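Long-range contacts in aldehyde dehydrogenase (Burkholderia cenocepacia, PDB 4O6R), which probably oxidises aldehydes to carboxylic acids with NAD(P)+ as cofactor, like other members of the aldehyde dehydrogenase family, and binds AMP in this crystal: residues L77-A82 and E194-V199; P111-C116 and P159-S164; G260-F265 and G421-D426; A413-L418 and V459-Y464. All blocks are in the same frame, centred on the assembly; numbering follows the deposited sequence.

Contact 1: residues L77-A82 and E194-V199; sequences LRLADA and ELMAEV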
loop_
_atom_site.group_PDB
_atom_site.type_symbol
_atom_site.label_atom_id
_atom_site.label_comp_id
_atom_site.label_asym_id
_atom_site.label_seq_id
_atom_site.Cartn_x
_atom_site.Cartn_y
_atom_site.Cartn_z
ATOM N N LEU A 77 -11.892 -18.545 -8.903
ATOM C CA LEU A 77 -11.169 -18.891 -10.116
ATOM C C LEU A 77 -11.904 -19.983 -10.901
ATOM O O LEU A 77 -12.044 -19.888 -12.135
ATOM C CB LEU A 77 -9.738 -19.339 -9.817
ATOM C CG LEU A 77 -8.803 -18.262 -9.261
ATOM C CD1 LEU A 77 -7.429 -18.872 -8.979
ATOM C CD2 LEU A 77 -8.652 -17.104 -10.233
ATOM N N ARG A 78 -12.315 -21.037 -10.208
ATOM C CA ARG A 78 -13.100 -22.084 -10.845
ATOM C C ARG A 78 -14.407 -21.563 -11.426
ATOM O O ARG A 78 -14.829 -22.037 -12.478
ATOM C CB ARG A 78 -13.470 -23.201 -9.863
ATOM C CG ARG A 78 -12.385 -24.211 -9.592
ATOM C CD ARG A 78 -12.894 -25.203 -8.545
ATOM N NE ARG A 78 -11.793 -25.845 -7.885
ATOM C CZ ARG A 78 -11.034 -26.782 -8.426
ATOM N NH1 ARG A 78 -11.253 -27.202 -9.662
ATOM N NH2 ARG A 78 -10.034 -27.302 -7.719
ATOM N N LEU A 79 -15.081 -20.661 -10.701
ATOM C CA LEU A 79 -16.328 -20.074 -11.196
ATOM C C LEU A 79 -16.109 -19.357 -12.535
ATOM O O LEU A 79 -16.908 -19.525 -13.481
ATOM C CB LEU A 79 -16.927 -19.101 -10.205
ATOM C CG LEU A 79 -18.254 -18.452 -10.641
ATOM C CD1 LEU A 79 -19.337 -19.478 -10.886
ATOM C CD2 LEU A 79 -18.682 -17.460 -9.580
ATOM N N ALA A 80 -15.024 -18.581 -12.610
ATOM C CA ALA A 80 -14.699 -17.850 -13.828
ATOM C C ALA A 80 -14.540 -18.806 -15.000
ATOM O O ALA A 80 -15.047 -18.562 -16.118
ATOM C CB ALA A 80 -13.437 -17.040 -13.646
ATOM N N ASP A 81 -13.844 -19.904 -14.751
ATOM C CA ASP A 81 -13.659 -20.900 -15.809
ATOM C C ASP A 81 -14.974 -21.511 -16.222
ATOM O O ASP A 81 -15.208 -21.721 -17.408
ATOM C CB ASP A 81 -12.719 -22.019 -15.361
ATOM C CG ASP A 81 -11.264 -21.584 -15.314
ATOM O OD1 ASP A 81 -10.887 -20.571 -15.956
ATOM O OD2 ASP A 81 -10.483 -22.295 -14.653
ATOM N N ALA A 82 -15.819 -21.824 -15.253
ATOM C CA ALA A 82 -17.129 -22.456 -15.546
ATOM C C ALA A 82 -18.035 -21.517 -16.374
ATOM O O ALA A 82 -18.764 -21.939 -17.286
ATOM C CB ALA A 82 -17.818 -22.848 -14.252
ATOM N N GLU A 194 -26.141 -21.540 -9.511
ATOM C CA GLU A 194 -26.072 -22.966 -9.834
ATOM C C GLU A 194 -24.630 -23.376 -10.157
ATOM O O GLU A 194 -24.151 -24.409 -9.667
ATOM C CB GLU A 194 -27.002 -23.317 -11.012
ATOM C CG GLU A 194 -27.158 -24.815 -11.192
ATOM C CD GLU A 194 -28.081 -25.174 -12.309
ATOM O OE1 GLU A 194 -28.152 -24.432 -13.321
ATOM O OE2 GLU A 194 -28.733 -26.221 -12.160
ATOM N N LEU A 195 -23.933 -22.570 -10.964
ATOM C CA LEU A 195 -22.521 -22.849 -11.256
ATOM C C LEU A 195 -21.679 -22.769 -9.996
ATOM O O LEU A 195 -20.794 -23.593 -9.808
ATOM C CB LEU A 195 -21.934 -21.907 -12.321
ATOM C CG LEU A 195 -22.536 -22.051 -13.716
ATOM C CD1 LEU A 195 -22.066 -20.969 -14.678
ATOM C CD2 LEU A 195 -22.212 -23.415 -14.274
ATOM N N MET A 196 -21.941 -21.770 -9.149
ATOM C CA MET A 196 -21.281 -21.677 -7.851
ATOM C C MET A 196 -21.394 -22.974 -7.037
ATOM O O MET A 196 -20.393 -23.462 -6.495
ATOM C CB MET A 196 -21.828 -20.477 -7.054
ATOM C CG MET A 196 -21.373 -19.139 -7.615
ATOM S SD MET A 196 -22.212 -17.831 -6.714
ATOM C CE MET A 196 -21.047 -16.490 -6.952
ATOM N N ALA A 197 -22.593 -23.557 -6.989
ATOM C CA ALA A 197 -22.797 -24.800 -6.279
ATOM C C ALA A 197 -21.982 -25.893 -6.940
ATOM O O ALA A 197 -21.305 -26.670 -6.259
ATOM C CB ALA A 197 -24.277 -25.170 -6.264
ATOM N N GLU A 198 -22.012 -25.926 -8.265
ATOM C CA GLU A 198 -21.270 -26.933 -9.008
ATOM C C GLU A 198 -19.775 -26.883 -8.719
ATOM O O GLU A 198 -19.160 -27.921 -8.561
ATOM C CB GLU A 198 -21.499 -26.825 -10.522
ATOM C CG GLU A 198 -22.900 -27.176 -10.998
ATOM C CD GLU A 198 -23.010 -27.081 -12.534
ATOM O OE1 GLU A 198 -21.942 -27.166 -13.200
ATOM O OE2 GLU A 198 -24.139 -26.890 -13.072
ATOM N N VAL A 199 -19.187 -25.689 -8.654
ATOM C CA VAL A 199 -17.741 -25.603 -8.439
ATOM C C VAL A 199 -17.337 -25.794 -6.973
ATOM O O VAL A 199 -16.151 -25.908 -6.704
ATOM C CB VAL A 199 -17.095 -24.316 -9.028
ATOM C CG1 VAL A 199 -17.371 -24.228 -10.516
ATOM C CG2 VAL A 199 -17.565 -23.051 -8.326
#

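Contact 2: residues P111-C116 and P159-S164; sequences PRTAAC and PLMFTS. With NO3 (nitrate ion), chain F.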
loop_
_atom_site.group_PDB
_atom_site.type_symbol
_atom_site.label_atom_id
_atom_site.label_comp_id
_atom_site.label_asym_id
_atom_site.label_seq_id
_atom_site.Cartn_x
_atom_site.Cartn_y
_atom_site.Cartn_z
ATOM N N PRO A 111 -17.856 -12.369 -20.979
ATOM C CA PRO A 111 -16.430 -12.153 -20.713
ATOM C C PRO A 111 -16.153 -11.198 -19.541
ATOM O O PRO A 111 -15.256 -11.461 -18.759
ATOM C CB PRO A 111 -15.917 -11.528 -22.022
ATOM C CG PRO A 111 -16.842 -12.043 -23.062
ATOM C CD PRO A 111 -18.192 -12.099 -22.391
ATOM N N ARG A 112 -16.927 -10.127 -19.407
ATOM C CA ARG A 112 -16.680 -9.164 -18.322
ATOM C C ARG A 112 -16.978 -9.804 -16.982
ATOM O O ARG A 112 -16.284 -9.566 -16.005
ATOM C CB ARG A 112 -17.502 -7.886 -18.492
ATOM C CG ARG A 112 -16.932 -6.847 -19.475
ATOM C CD ARG A 112 -18.067 -5.944 -19.930
ATOM N NE ARG A 112 -17.705 -4.579 -20.228
ATOM C CZ ARG A 112 -18.566 -3.568 -20.383
ATOM N NH1 ARG A 112 -19.878 -3.744 -20.252
ATOM N NH2 ARG A 112 -18.107 -2.360 -20.686
ATOM N N THR A 113 -18.024 -10.633 -16.942
ATOM C CA THR A 113 -18.405 -11.349 -15.730
ATOM C C THR A 113 -17.325 -12.331 -15.344
ATOM O O THR A 113 -16.879 -12.330 -14.217
ATOM C CB THR A 113 -19.758 -12.079 -15.919
ATOM O OG1 THR A 113 -20.740 -11.138 -16.355
ATOM C CG2 THR A 113 -20.226 -12.696 -14.643
ATOM N N ALA A 114 -16.879 -13.153 -16.290
ATOM C CA ALA A 114 -15.769 -14.072 -16.030
ATOM C C ALA A 114 -14.489 -13.344 -15.552
ATOM O O ALA A 114 -13.848 -13.753 -14.584
ATOM C CB ALA A 114 -15.495 -14.921 -17.256
ATOM N N ALA A 115 -14.136 -12.274 -16.235
ATOM C CA ALA A 115 -12.935 -11.509 -15.923
ATOM C C ALA A 115 -12.976 -10.949 -14.516
ATOM O O ALA A 115 -11.969 -10.952 -13.811
ATOM C CB ALA A 115 -12.755 -10.374 -16.918
ATOM N N CYS A 116 -14.139 -10.478 -14.094
ATOM C CA CYS A 116 -14.274 -9.898 -12.764
ATOM C C CYS A 116 -14.191 -10.962 -11.673
ATOM O O CYS A 116 -13.495 -10.766 -10.697
ATOM C CB CYS A 116 -15.569 -9.098 -12.651
ATOM S SG CYS A 116 -15.720 -8.162 -11.098
ATOM N N PRO A 159 -27.497 -7.590 -15.558
ATOM C CA PRO A 159 -27.664 -8.503 -14.435
ATOM C C PRO A 159 -26.564 -9.535 -14.307
ATOM O O PRO A 159 -26.127 -9.806 -13.185
ATOM C CB PRO A 159 -29.021 -9.164 -14.676
ATOM C CG PRO A 159 -29.431 -8.798 -16.050
ATOM C CD PRO A 159 -28.643 -7.601 -16.481
ATOM N N LEU A 160 -26.122 -10.104 -15.415
ATOM C CA LEU A 160 -25.054 -11.102 -15.337
ATOM C C LEU A 160 -23.772 -10.450 -14.830
ATOM O O LEU A 160 -23.153 -10.922 -13.877
ATOM C CB LEU A 160 -24.820 -11.750 -16.699
ATOM C CG LEU A 160 -23.738 -12.820 -16.805
ATOM C CD1 LEU A 160 -24.023 -13.965 -15.841
ATOM C CD2 LEU A 160 -23.631 -13.327 -18.232
ATOM N N MET A 161 -23.388 -9.332 -15.425
ATOM C CA MET A 161 -22.145 -8.663 -15.029
ATOM C C MET A 161 -22.182 -8.246 -13.558
ATOM O O MET A 161 -21.175 -8.350 -12.856
ATOM C CB MET A 161 -21.889 -7.461 -15.926
ATOM C CG MET A 161 -20.432 -7.157 -16.202
ATOM S SD MET A 161 -20.351 -5.859 -17.465
ATOM C CE MET A 161 -21.194 -4.523 -16.572
ATOM N N PHE A 162 -23.341 -7.790 -13.098
ATOM C CA PHE A 162 -23.475 -7.362 -11.704
ATOM C C PHE A 162 -23.260 -8.478 -10.712
ATOM O O PHE A 162 -22.830 -8.194 -9.594
ATOM C CB PHE A 162 -24.836 -6.710 -11.421
ATOM C CG PHE A 162 -24.993 -5.345 -12.021
ATOM C CD1 PHE A 162 -23.931 -4.496 -12.137
ATOM C CD2 PHE A 162 -26.229 -4.919 -12.437
ATOM C CE1 PHE A 162 -24.087 -3.246 -12.705
ATOM C CE2 PHE A 162 -26.398 -3.677 -12.969
ATOM C CZ PHE A 162 -25.334 -2.828 -13.101
ATOM N N THR A 163 -23.547 -9.733 -11.082
ATOM C CA THR A 163 -23.225 -10.849 -10.172
ATOM C C THR A 163 -21.764 -10.823 -9.786
ATOM O O THR A 163 -21.414 -11.020 -8.616
ATOM C CB THR A 163 -23.575 -12.263 -10.718
ATOM O OG1 THR A 163 -22.762 -12.618 -11.843
ATOM C CG2 THR A 163 -25.046 -12.343 -11.106
ATOM N N SER A 164 -20.909 -10.591 -10.773
ATOM C CA SER A 164 -19.471 -10.550 -10.555
ATOM C C SER A 164 -19.032 -9.270 -9.850
ATOM O O SER A 164 -18.220 -9.323 -8.925
ATOM C CB SER A 164 -18.715 -10.733 -11.863
ATOM O OG SER A 164 -18.820 -9.591 -12.715
HETATM N N NO3 F . -21.002 -0.492 -19.459
HETATM O O1 NO3 F . -20.543 -0.951 -18.408
HETATM O O2 NO3 F . -20.664 -1.026 -20.690
HETATM O O3 NO3 F . -21.897 0.572 -19.444
#

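Contact 3: residues G260-F265 and G421-D426; sequences GANIVF and GLWTND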
loop_
_atom_site.group_PDB
_atom_site.type_symbol
_atom_site.label_atom_id
_atom_site.label_comp_id
_atom_site.label_asym_id
_atom_site.label_seq_id
_atom_site.Cartn_x
_atom_site.Cartn_y
_atom_site.Cartn_z
ATOM N N GLY A 260 -23.905 11.382 -17.725
ATOM C CA GLY A 260 -22.526 11.521 -18.166
ATOM C C GLY A 260 -22.303 12.504 -19.311
ATOM O O GLY A 260 -22.954 12.387 -20.365
ATOM N N ALA A 261 -21.420 13.489 -19.104
ATOM C CA ALA A 261 -20.982 14.325 -20.210
ATOM C C ALA A 261 -19.935 13.592 -21.038
ATOM O O ALA A 261 -19.048 12.896 -20.495
ATOM C CB ALA A 261 -20.401 15.630 -19.702
ATOM N N ASN A 262 -20.034 13.763 -22.342
ATOM C CA ASN A 262 -19.056 13.235 -23.306
ATOM C C ASN A 262 -18.659 14.418 -24.169
ATOM O O ASN A 262 -19.432 14.820 -25.029
ATOM C CB ASN A 262 -19.719 12.125 -24.107
ATOM C CG ASN A 262 -18.775 11.462 -25.091
ATOM O OD1 ASN A 262 -17.563 11.640 -25.021
ATOM N ND2 ASN A 262 -19.338 10.674 -26.007
ATOM N N ILE A 263 -17.519 15.046 -23.856
ATOM C CA ILE A 263 -17.165 16.352 -24.376
ATOM C C ILE A 263 -16.201 16.183 -25.552
ATOM O O ILE A 263 -15.187 15.502 -25.434
ATOM C CB ILE A 263 -16.468 17.217 -23.290
ATOM C CG1 ILE A 263 -17.285 17.269 -22.003
ATOM C CG2 ILE A 263 -16.204 18.626 -23.800
ATOM C CD1 ILE A 263 -16.533 17.801 -20.792
ATOM N N VAL A 264 -16.520 16.801 -26.682
ATOM C CA VAL A 264 -15.680 16.729 -27.852
ATOM C C VAL A 264 -15.126 18.116 -28.157
ATOM O O VAL A 264 -15.849 19.050 -28.549
ATOM C CB VAL A 264 -16.451 16.150 -29.053
ATOM C CG1 VAL A 264 -15.570 16.017 -30.284
ATOM C CG2 VAL A 264 -17.060 14.812 -28.663
ATOM N N PHE A 265 -13.818 18.233 -28.009
ATOM C CA PHE A 265 -13.114 19.457 -28.307
ATOM C C PHE A 265 -12.780 19.584 -29.796
ATOM O O PHE A 265 -12.853 18.620 -30.564
ATOM C CB PHE A 265 -11.862 19.569 -27.441
ATOM C CG PHE A 265 -12.156 19.915 -26.024
ATOM C CD1 PHE A 265 -12.296 21.240 -25.634
ATOM C CD2 PHE A 265 -12.340 18.918 -25.078
ATOM C CE1 PHE A 265 -12.609 21.555 -24.315
ATOM C CE2 PHE A 265 -12.631 19.221 -23.762
ATOM C CZ PHE A 265 -12.778 20.546 -23.374
ATOM N N GLY A 421 -16.310 12.029 -19.692
ATOM C CA GLY A 421 -15.173 11.875 -20.560
ATOM C C GLY A 421 -15.079 12.965 -21.585
ATOM O O GLY A 421 -15.967 13.821 -21.699
ATOM N N LEU A 422 -13.946 12.978 -22.274
ATOM C CA LEU A 422 -13.680 14.029 -23.222
ATOM C C LEU A 422 -12.750 13.541 -24.296
ATOM O O LEU A 422 -11.974 12.595 -24.096
ATOM C CB LEU A 422 -13.114 15.265 -22.507
ATOM C CG LEU A 422 -11.816 14.937 -21.780
ATOM C CD1 LEU A 422 -10.677 15.512 -22.563
ATOM C CD2 LEU A 422 -11.792 15.467 -20.374
ATOM N N TRP A 423 -12.786 14.241 -25.415
ATOM C CA TRP A 423 -11.948 13.902 -26.554
ATOM C C TRP A 423 -11.178 15.135 -26.975
ATOM O O TRP A 423 -11.766 16.138 -27.356
ATOM C CB TRP A 423 -12.823 13.387 -27.714
ATOM C CG TRP A 423 -13.645 12.239 -27.306
ATOM C CD1 TRP A 423 -14.744 12.248 -26.489
ATOM C CD2 TRP A 423 -13.442 10.886 -27.692
ATOM N NE1 TRP A 423 -15.218 10.977 -26.330
ATOM C CE2 TRP A 423 -14.445 10.122 -27.069
ATOM C CE3 TRP A 423 -12.500 10.242 -28.506
ATOM C CZ2 TRP A 423 -14.533 8.734 -27.226
ATOM C CZ3 TRP A 423 -12.578 8.850 -28.660
ATOM C CH2 TRP A 423 -13.590 8.116 -28.021
ATOM N N THR A 424 -9.857 15.047 -26.913
ATOM C CA THR A 424 -8.996 16.134 -27.301
ATOM C C THR A 424 -7.635 15.523 -27.500
ATOM O O THR A 424 -7.393 14.412 -27.020
ATOM C CB THR A 424 -8.925 17.198 -26.181
ATOM O OG1 THR A 424 -8.174 18.334 -26.613
ATOM C CG2 THR A 424 -8.307 16.630 -24.874
ATOM N N ASN A 425 -6.741 16.250 -28.164
ATOM C CA ASN A 425 -5.363 15.838 -28.240
ATOM C C ASN A 425 -4.384 16.765 -27.560
ATOM O O ASN A 425 -3.166 16.603 -27.700
ATOM C CB ASN A 425 -5.019 15.565 -29.683
ATOM C CG ASN A 425 -5.720 14.316 -30.157
ATOM O OD1 ASN A 425 -5.406 13.206 -29.720
ATOM N ND2 ASN A 425 -6.788 14.506 -30.902
ATOM N N ASP A 426 -4.912 17.733 -26.818
ATOM C CA ASP A 426 -4.077 18.646 -26.060
ATOM C C ASP A 426 -3.798 18.027 -24.702
ATOM O O ASP A 426 -4.716 17.763 -23.933
ATOM C CB ASP A 426 -4.757 19.980 -25.828
ATOM C CG ASP A 426 -3.835 20.978 -25.177
ATOM O OD1 ASP A 426 -2.841 21.425 -25.850
ATOM O OD2 ASP A 426 -4.031 21.253 -23.982
#

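Contact 4: residues A413-L418 and V459-Y464; sequences ATEYGL and VGKSGY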
loop_
_atom_site.group_PDB
_atom_site.type_symbol
_atom_site.label_atom_id
_atom_site.label_comp_id
_atom_site.label_asym_id
_atom_site.label_seq_id
_atom_site.Cartn_x
_atom_site.Cartn_y
_atom_site.Cartn_z
ATOM N N ALA A 413 -22.990 20.819 -14.519
ATOM C CA ALA A 413 -24.294 21.484 -14.292
ATOM C C ALA A 413 -25.455 20.576 -13.856
ATOM O O ALA A 413 -26.581 21.079 -13.646
ATOM C CB ALA A 413 -24.717 22.261 -15.547
ATOM N N THR A 414 -25.230 19.274 -13.687
ATOM C CA THR A 414 -26.300 18.382 -13.257
ATOM C C THR A 414 -26.191 17.991 -11.792
ATOM O O THR A 414 -25.229 18.337 -11.106
ATOM C CB THR A 414 -26.325 17.070 -14.059
ATOM O OG1 THR A 414 -25.340 16.168 -13.519
ATOM C CG2 THR A 414 -26.106 17.340 -15.561
ATOM N N GLU A 415 -27.160 17.211 -11.338
ATOM C CA GLU A 415 -27.136 16.722 -9.960
ATOM C C GLU A 415 -26.325 15.442 -9.794
ATOM O O GLU A 415 -26.196 14.939 -8.691
ATOM C CB GLU A 415 -28.584 16.516 -9.448
ATOM C CG GLU A 415 -29.381 17.809 -9.378
ATOM C CD GLU A 415 -28.730 18.827 -8.451
ATOM O OE1 GLU A 415 -28.526 18.506 -7.254
ATOM O OE2 GLU A 415 -28.410 19.952 -8.912
ATOM N N TYR A 416 -25.758 14.941 -10.884
ATOM C CA TYR A 416 -25.053 13.679 -10.900
ATOM C C TYR A 416 -23.551 13.883 -11.044
ATOM O O TYR A 416 -23.102 14.926 -11.510
ATOM C CB TYR A 416 -25.542 12.869 -12.089
ATOM C CG TYR A 416 -27.010 12.553 -12.029
ATOM C CD1 TYR A 416 -27.468 11.580 -11.173
ATOM C CD2 TYR A 416 -27.938 13.239 -12.793
ATOM C CE1 TYR A 416 -28.794 11.264 -11.104
ATOM C CE2 TYR A 416 -29.279 12.936 -12.712
ATOM C CZ TYR A 416 -29.684 11.934 -11.874
ATOM O OH TYR A 416 -30.992 11.569 -11.753
ATOM N N GLY A 417 -22.794 12.872 -10.632
ATOM C CA GLY A 417 -21.341 12.841 -10.810
ATOM C C GLY A 417 -20.805 11.398 -10.793
ATOM O O GLY A 417 -20.113 10.986 -9.846
ATOM N N LEU A 418 -21.151 10.616 -11.811
ATOM C CA LEU A 418 -20.751 9.230 -11.874
ATOM C C LEU A 418 -19.559 9.124 -12.847
ATOM O O LEU A 418 -18.405 9.184 -12.398
ATOM C CB LEU A 418 -21.948 8.345 -12.260
ATOM C CG LEU A 418 -21.710 6.844 -12.257
ATOM C CD1 LEU A 418 -21.204 6.374 -10.913
ATOM C CD2 LEU A 418 -23.016 6.142 -12.575
ATOM N N VAL A 459 -19.628 10.383 -7.064
ATOM C CA VAL A 459 -19.526 11.382 -6.009
ATOM C C VAL A 459 -20.882 12.071 -5.863
ATOM O O VAL A 459 -21.756 11.895 -6.688
ATOM C CB VAL A 459 -18.428 12.396 -6.334
ATOM C CG1 VAL A 459 -17.103 11.678 -6.510
ATOM C CG2 VAL A 459 -18.771 13.167 -7.615
ATOM N N GLY A 460 -21.027 12.866 -4.802
ATOM C CA GLY A 460 -22.264 13.567 -4.494
ATOM C C GLY A 460 -23.486 12.660 -4.490
ATOM O O GLY A 460 -23.464 11.567 -3.923
ATOM N N LYS A 461 -24.547 13.101 -5.150
ATOM C CA LYS A 461 -25.788 12.331 -5.192
ATOM C C LYS A 461 -25.731 11.073 -6.071
ATOM O O LYS A 461 -26.697 10.286 -6.075
ATOM C CB LYS A 461 -26.943 13.233 -5.616
ATOM C CG LYS A 461 -27.316 14.225 -4.531
ATOM C CD LYS A 461 -28.442 15.097 -5.066
ATOM C CE LYS A 461 -28.830 16.212 -4.127
ATOM N NZ LYS A 461 -29.499 17.263 -4.968
ATOM N N SER A 462 -24.607 10.859 -6.769
ATOM C CA SER A 462 -24.409 9.611 -7.484
ATOM C C SER A 462 -23.984 8.468 -6.543
ATOM O O SER A 462 -23.857 7.349 -6.982
ATOM C CB SER A 462 -23.427 9.768 -8.658
ATOM O OG SER A 462 -24.031 10.472 -9.726
ATOM N N GLY A 463 -23.744 8.777 -5.271
ATOM C CA GLY A 463 -23.515 7.785 -4.250
ATOM C C GLY A 463 -22.133 7.782 -3.663
ATOM O O GLY A 463 -21.385 8.781 -3.729
ATOM N N TYR A 464 -21.802 6.653 -3.049
ATOM C CA TYR A 464 -20.545 6.463 -2.405
ATOM C C TYR A 464 -20.198 4.987 -2.321
ATOM O O TYR A 464 -21.079 4.125 -2.370
ATOM C CB TYR A 464 -20.518 7.119 -1.005
ATOM C CG TYR A 464 -21.686 6.907 -0.057
ATOM C CD1 TYR A 464 -21.767 5.772 0.740
ATOM C CD2 TYR A 464 -22.641 7.902 0.138
ATOM C CE1 TYR A 464 -22.810 5.588 1.648
ATOM C CE2 TYR A 464 -23.681 7.738 1.047
ATOM C CZ TYR A 464 -23.754 6.569 1.802
ATOM O OH TYR A 464 -24.765 6.393 2.711
HETATM O O HOH W 1 -24.567 15.456 -6.919
#

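Contact 1: residues L77-A82 and E194-V199
Leu79 and Val199 carry most of the contact where helices 69-85 and 187-199 cross, their local axes 9.3 Å apart and their directions 123° apart. With CG anti to the backbone N (chi1 -179°), the two methyls of Leu79 fork toward helix 187-199. CD2 meets the terminal methyl of Met196, Leu79 CD2 to Met196 CE being 3.7 Å, and also rests on Met196 CG. Leu79 CD1 lies 3.8 Å from Leu195 CB, the two leucine chains crossing at about a right angle. The Met196 chain runs extended beyond CG, which carries its tip past the leucine to Met167 and Leu171 of helix 159-172, while Phe117 of helix 102-123 touches both Leu79 and Met196. Leu79, Leu195 and Met196 are all buried, and what they bring together is apolar.

Toward the other side the packing thins. Val199 puts CG1 4.0 Å from Ala82 CB, and its CB is 3.9 Å from Arg78 CB. From there the Arg78 chain runs extended as far as NE, passing Val199 with Arg78 CD 3.8 Å from Val199 O, and its charged end is at the surface near Arg74. Leu195 and Ala82 meet loosely, 4.4 Å from CD2 to CB. The acids on these helices turn to other partners: Asp81 makes a salt bridge with Arg118, and Glu194 and Glu198 both do so with Arg191. What joins the two segments is thus van der Waals contact between aliphatic groups, an apolar helix-helix interface whose cohesion comes from burying methyls and methylenes, with charge kept to its margins.

Contact 2: residues P111-C116 and P159-S164
Thr113 has chi1 -54°, which sets OG1 beside its own backbone N and CG2 anti to that N, so that both branches enter a hole formed by Leu160, Met161, Thr163 and Ser164. In this knobs-into-holes contact OG1 comes within 3.1 Å of Met161 CA, yet its hydrogen bond goes back along its own helix to Asp109 O. CG2 touches Ser164 CB at 3.7 Å. Ser164 OG occupies the crowded position between N and carbonyl carbon (chi1 71°) and donates in the carbonyl plane, on a lone pair, to Met161 O at 2.7 Å. Thr163 OG1, similarly turned, donates to Leu160 O, so both hydroxyls are satisfied within their own helix. Ser164 OG also lies 3.3 Å from Cys116 CB.

At the other end, in the conformer described, Met161, bent at chi3, lays its sulphur against the arginine stem, SD to Arg112 CD being 3.4 Å. Beyond it both terminal nitrogens of Arg112 grip one oxygen of a nitrate, probably from the crystallisation liquor: NH1 and NH2 are each 2.9 Å from O2, which lies in the guanidinium plane. Lys448 binds the same ion. Helices 102-123 and 159-172 run almost parallel here (5°), 8.1 Å apart; Ile83 of helix 69-85 packs on Thr113, and Ile192 of helix 187-199 on Leu160 and Thr163.

Contact 3: residues G260-F265 and G421-D426
Four backbone hydrogen bonds join strands 261-264 and 421-423, which run parallel, the last bond coming from Phe265 just past its strand. Gly421 N donates to Ala261 O, Ile263 N to Gly421 O, Trp423 N to Ile263 O, and Phe265 N to Trp423 O. The shortest, Trp423 N to Ile263 O at 2.7 Å, runs nearly along the C=O axis; Ile263 N instead approaches Gly421 O from above the carbonyl plane. Ile263 O also receives a CA-H...O contact from Leu422 CA at 3.1 Å.

A side-chain bond reinforces this pairing on the face carrying Asn262, Val264 and Trp423. Asn262 CG is anti to its backbone N (chi1 -177°), bringing OD1 to the indole edge, where Trp423 NE1 donates to it on a lone pair at 2.8 Å. The amide and indole planes stand 50° apart. Val264 CG2 adds an apolar touch to Trp423 CD1, 4.1 Å away. On the other face Ile263 CB and Leu422 CB pack at 4.0 Å. Phe265 turns its ring edge to Trp423 O and to Leu422 CB, which is 4.2 Å from Phe265 CE2.

Farther out, Tyr447 hydrogen-bonds Ala261 O and packs on Asn262, Asp267 binds Thr424 OG1, and Phe401 meets Phe265 edge-to-face. Strand 294-298 pairs with the far side of strand 261-264, and strand 441-444 flanks strand 421-423 in the seven-stranded mixed sheet. Helices 404-411 and 427-436 cover the Ile263 face, with Met433 touching Ile263, Leu422 and Phe265.

Contact 4: residues A413-L418 and V459-Y464
The Tyr416 ring presents an edge to Ser462, whose OG lies in the ring plane 3.9 Å from Tyr416 CD1; Lys259 also packs on this tyrosine. The ring belongs to a loop between helix 404-411 and strand 421-423, containing an ST turn in which Thr414 OG1 accepts from Tyr416 N. The Tyr416 side chain is about 11 Å from the bound AMP. Ser462 joins this loop to 459-464. Its hydroxyl, beside its own backbone N (chi1 -73°), accepts a straight bond from Gly417 N (2.8 Å, 167°) and is also hydrogen-bonded to Gly257 O, so two backbone groups fix its rotation. Gly417 O in turn accepts from Val459 N at 2.9 Å, within the carbonyl plane. Val459 CG2 sits against Gly417, where a CB would clash with it.

At the exposed margin Glu415 and Lys461 lie side by side. The glutamate bends at chi2 and the lysine stays extended, so their tips form a salt bridge, Lys461 NZ to Glu415 OE1 2.8 Å, using the anti lone pair of OE1. A water also bridges the backbones of the two residues, donating to Glu415 O at 2.5 Å and accepting from Lys461 N at 2.9 Å.

Contacts 1 and 2 belong to one group of packed helices: 69-85, 102-123, 159-172 and 187-199. Their centres are 13 Å apart, they touch where Ala80 CB meets Ala114 O at 3.4 Å, and contact 2 is nested within the chain loop that contact 1 closes. Contacts 3 and 4 follow later in sequence and interlock, their segments alternating, with centres 19 Å apart. Contact 3 lies inside the seven-stranded sheet, whereas contact 4 joins the loop leading into its strand 421-423 to the chain entering strand 463-464 of the eight-stranded sheet. Contact 4 thus ties the two sheets together. Contacts 1 and 3, with centres 40 Å apart, lie on opposite sides of the chain's centre.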